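Local coordinates for protein superoxide dismutase [Mn/Fe] (Porphyromonas gingivalis, PDB 1UES) that destroys superoxide radicals, converting them to oxygen and hydrogen peroxide through cycles of reduction and oxidation of one manganese or iron ion per subunit, at residues 92-100 with 183-191. The protein carries 1 engineered substitution. Sequence-based numbering, arbitrary orientation.
Sequences KLGEAIDKQ and DWDIVESRY
A near-perpendicular, largely apolar helix-helix contact, in which Leu93 meets Tyr191, Val187 and Trp184, joins the last helix of the chain and its terminal residue to helix 91-101. The axes of 92-100 and 184-190 cross at 81° and approach to 9.8 Å; helices so steeply crossed meet over a short length, and Leu93 and Tyr191 give most of the buried surface. A chi1 of -177° carries Leu93 CG beside the carbonyl carbon, and the two methyls then part at CG. Leu93 CD1 lies over one face of the Tyr191 ring in a CH-pi contact, 3.9 Å from the ring centroid. Leu93 CD2 meets Val187 CG1 at 3.5 Å and reaches the edge of the Trp184 indole, near its plane. One turn further along the helix, Ile97 CD1 lies 4.2 Å from Trp184 CZ3. Both helices belong to the alpha/beta C-terminal domain of iron/manganese superoxide dismutases, packed against a three-stranded antiparallel sheet: Leu134 touches Ala96, Ile97 and Tyr191, and Leu153 and Leu154 back Val187. The Tyr191 ring also lies along the 92-100 backbone, CD2 3.7 Å from Leu93 CA, and its OH is hydrogen-bonded to Gly132 O. Lys92, bent at chi3 and chi4, curls round to the chain terminus, where NZ donates a hydrogen bond to Tyr191 O (3.1 Å) from above the carbonyl plane; its ion pair with OXT of the same carboxylate is long, NZ to OXT 3.8 Å.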
# COMPACT_ATOMS: atom_id res chain seq x y z
N LYS A 92 -2.84 -32.63 -11.73
CA LYS A 92 -4.01 -32.49 -10.88
C LYS A 92 -4.40 -31.02 -10.70
O LYS A 92 -5.59 -30.70 -10.63
CB LYS A 92 -3.75 -33.12 -9.52
CG LYS A 92 -2.47 -32.67 -8.91
CD LYS A 92 -2.00 -33.68 -7.88
CE LYS A 92 -2.34 -33.19 -6.48
NZ LYS A 92 -1.22 -33.48 -5.53
N LEU A 93 -3.41 -30.15 -10.60
CA LEU A 93 -3.75 -28.74 -10.44
C LEU A 93 -4.45 -28.23 -11.69
O LEU A 93 -5.48 -27.56 -11.61
CB LEU A 93 -2.49 -27.90 -10.18
CG LEU A 93 -2.84 -26.43 -9.94
CD1 LEU A 93 -3.87 -26.29 -8.84
CD2 LEU A 93 -1.56 -25.68 -9.59
N GLY A 94 -3.91 -28.55 -12.86
CA GLY A 94 -4.55 -28.12 -14.10
C GLY A 94 -5.99 -28.60 -14.18
O GLY A 94 -6.89 -27.84 -14.54
N GLU A 95 -6.21 -29.87 -13.86
CA GLU A 95 -7.55 -30.43 -13.89
C GLU A 95 -8.45 -29.82 -12.81
O GLU A 95 -9.65 -29.62 -13.04
CB GLU A 95 -7.49 -31.95 -13.74
CG GLU A 95 -6.62 -32.64 -14.80
CD GLU A 95 -7.30 -32.77 -16.17
OE1 GLU A 95 -7.12 -31.87 -17.03
OE2 GLU A 95 -8.02 -33.77 -16.39
N ALA A 96 -7.88 -29.51 -11.64
CA ALA A 96 -8.64 -28.92 -10.55
C ALA A 96 -9.10 -27.51 -10.95
O ALA A 96 -10.21 -27.11 -10.64
CB ALA A 96 -7.79 -28.86 -9.27
N ILE A 97 -8.22 -26.77 -11.62
CA ILE A 97 -8.54 -25.42 -12.07
C ILE A 97 -9.63 -25.49 -13.15
O ILE A 97 -10.57 -24.69 -13.14
CB ILE A 97 -7.27 -24.73 -12.66
CG1 ILE A 97 -6.38 -24.24 -11.51
CG2 ILE A 97 -7.65 -23.56 -13.57
CD1 ILE A 97 -5.00 -23.81 -11.95
N ASP A 98 -9.51 -26.44 -14.08
CA ASP A 98 -10.49 -26.60 -15.15
C ASP A 98 -11.85 -26.97 -14.55
O ASP A 98 -12.87 -26.36 -14.85
CB ASP A 98 -10.06 -27.71 -16.11
CG ASP A 98 -9.24 -27.20 -17.29
OD1 ASP A 98 -8.89 -28.03 -18.16
OD2 ASP A 98 -8.95 -25.97 -17.35
N LYS A 99 -11.85 -27.97 -13.68
CA LYS A 99 -13.10 -28.41 -13.07
C LYS A 99 -13.73 -27.33 -12.20
O LYS A 99 -14.94 -27.10 -12.26
CB LYS A 99 -12.90 -29.68 -12.23
CG LYS A 99 -14.23 -30.35 -11.81
CD LYS A 99 -14.05 -31.62 -10.98
CE LYS A 99 -15.42 -32.15 -10.54
NZ LYS A 99 -15.42 -32.79 -9.18
N GLN A 100 -12.92 -26.65 -11.40
CA GLN A 100 -13.47 -25.65 -10.48
C GLN A 100 -13.68 -24.24 -11.00
O GLN A 100 -14.50 -23.50 -10.44
CB GLN A 100 -12.62 -25.64 -9.20
CG GLN A 100 -12.40 -27.06 -8.63
CD GLN A 100 -11.65 -27.09 -7.32
OE1 GLN A 100 -10.87 -28.02 -7.06
NE2 GLN A 100 -11.87 -26.11 -6.48
N ASP A 183 5.96 -20.47 -12.78
CA ASP A 183 6.45 -21.81 -13.08
C ASP A 183 5.38 -22.74 -12.50
O ASP A 183 5.33 -22.97 -11.29
CB ASP A 183 7.78 -22.06 -12.40
CG ASP A 183 8.35 -23.43 -12.74
OD1 ASP A 183 9.57 -23.62 -12.59
OD2 ASP A 183 7.56 -24.30 -13.16
N TRP A 184 4.51 -23.27 -13.35
CA TRP A 184 3.46 -24.13 -12.85
C TRP A 184 3.95 -25.43 -12.21
O TRP A 184 3.22 -26.03 -11.42
CB TRP A 184 2.43 -24.42 -13.94
CG TRP A 184 1.57 -23.18 -14.19
CD1 TRP A 184 1.72 -22.28 -15.20
CD2 TRP A 184 0.54 -22.67 -13.33
NE1 TRP A 184 0.84 -21.23 -15.03
CE2 TRP A 184 0.11 -21.44 -13.90
CE3 TRP A 184 -0.06 -23.13 -12.15
CZ2 TRP A 184 -0.90 -20.66 -13.31
CZ3 TRP A 184 -1.07 -22.34 -11.56
CH2 TRP A 184 -1.47 -21.12 -12.15
N ASP A 185 5.18 -25.84 -12.52
CA ASP A 185 5.72 -27.05 -11.91
C ASP A 185 5.90 -26.81 -10.42
O ASP A 185 5.70 -27.72 -9.61
CB ASP A 185 7.06 -27.41 -12.54
CG ASP A 185 6.90 -27.84 -13.98
OD1 ASP A 185 5.95 -28.59 -14.27
OD2 ASP A 185 7.72 -27.40 -14.83
N ILE A 186 6.27 -25.59 -10.06
CA ILE A 186 6.45 -25.26 -8.66
C ILE A 186 5.10 -25.10 -7.97
O ILE A 186 4.88 -25.61 -6.89
CB ILE A 186 7.30 -23.99 -8.50
CG1 ILE A 186 8.69 -24.26 -9.08
CG2 ILE A 186 7.36 -23.53 -7.03
CD1 ILE A 186 9.49 -23.04 -9.45
N VAL A 187 4.16 -24.40 -8.61
CA VAL A 187 2.86 -24.23 -7.99
C VAL A 187 2.21 -25.60 -7.80
O VAL A 187 1.67 -25.90 -6.74
CB VAL A 187 1.94 -23.34 -8.85
CG1 VAL A 187 0.57 -23.21 -8.19
CG2 VAL A 187 2.58 -21.98 -9.05
N GLU A 188 2.29 -26.44 -8.83
CA GLU A 188 1.68 -27.77 -8.75
C GLU A 188 2.26 -28.55 -7.58
O GLU A 188 1.54 -29.28 -6.90
CB GLU A 188 1.91 -28.54 -10.04
CG GLU A 188 1.20 -27.94 -11.24
CD GLU A 188 1.85 -28.34 -12.55
OE1 GLU A 188 2.74 -29.23 -12.52
OE2 GLU A 188 1.47 -27.78 -13.60
N SER A 189 3.55 -28.39 -7.34
CA SER A 189 4.19 -29.10 -6.23
C SER A 189 3.62 -28.70 -4.87
O SER A 189 3.67 -29.48 -3.94
CB SER A 189 5.70 -28.84 -6.23
OG SER A 189 5.98 -27.63 -5.54
N ARG A 190 3.08 -27.49 -4.76
CA ARG A 190 2.50 -27.02 -3.49
C ARG A 190 1.10 -27.58 -3.27
O ARG A 190 0.58 -27.55 -2.16
CB ARG A 190 2.42 -25.49 -3.49
CG ARG A 190 3.69 -24.81 -3.95
CD ARG A 190 3.54 -23.30 -3.86
NE ARG A 190 4.85 -22.68 -3.90
CZ ARG A 190 5.06 -21.40 -4.16
NH1 ARG A 190 4.04 -20.60 -4.41
NH2 ARG A 190 6.31 -20.93 -4.16
N TYR A 191 0.51 -28.09 -4.34
CA TYR A 191 -0.86 -28.63 -4.30
C TYR A 191 -0.99 -30.12 -3.93
O TYR A 191 -0.04 -30.89 -4.22
CB TYR A 191 -1.50 -28.38 -5.68
CG TYR A 191 -2.97 -28.69 -5.79
CD1 TYR A 191 -3.91 -28.10 -4.94
CD2 TYR A 191 -3.43 -29.52 -6.81
CE1 TYR A 191 -5.29 -28.35 -5.10
CE2 TYR A 191 -4.79 -29.77 -6.98
CZ TYR A 191 -5.71 -29.19 -6.13
OH TYR A 191 -7.05 -29.49 -6.29
OXT TYR A 191 -2.03 -30.53 -3.34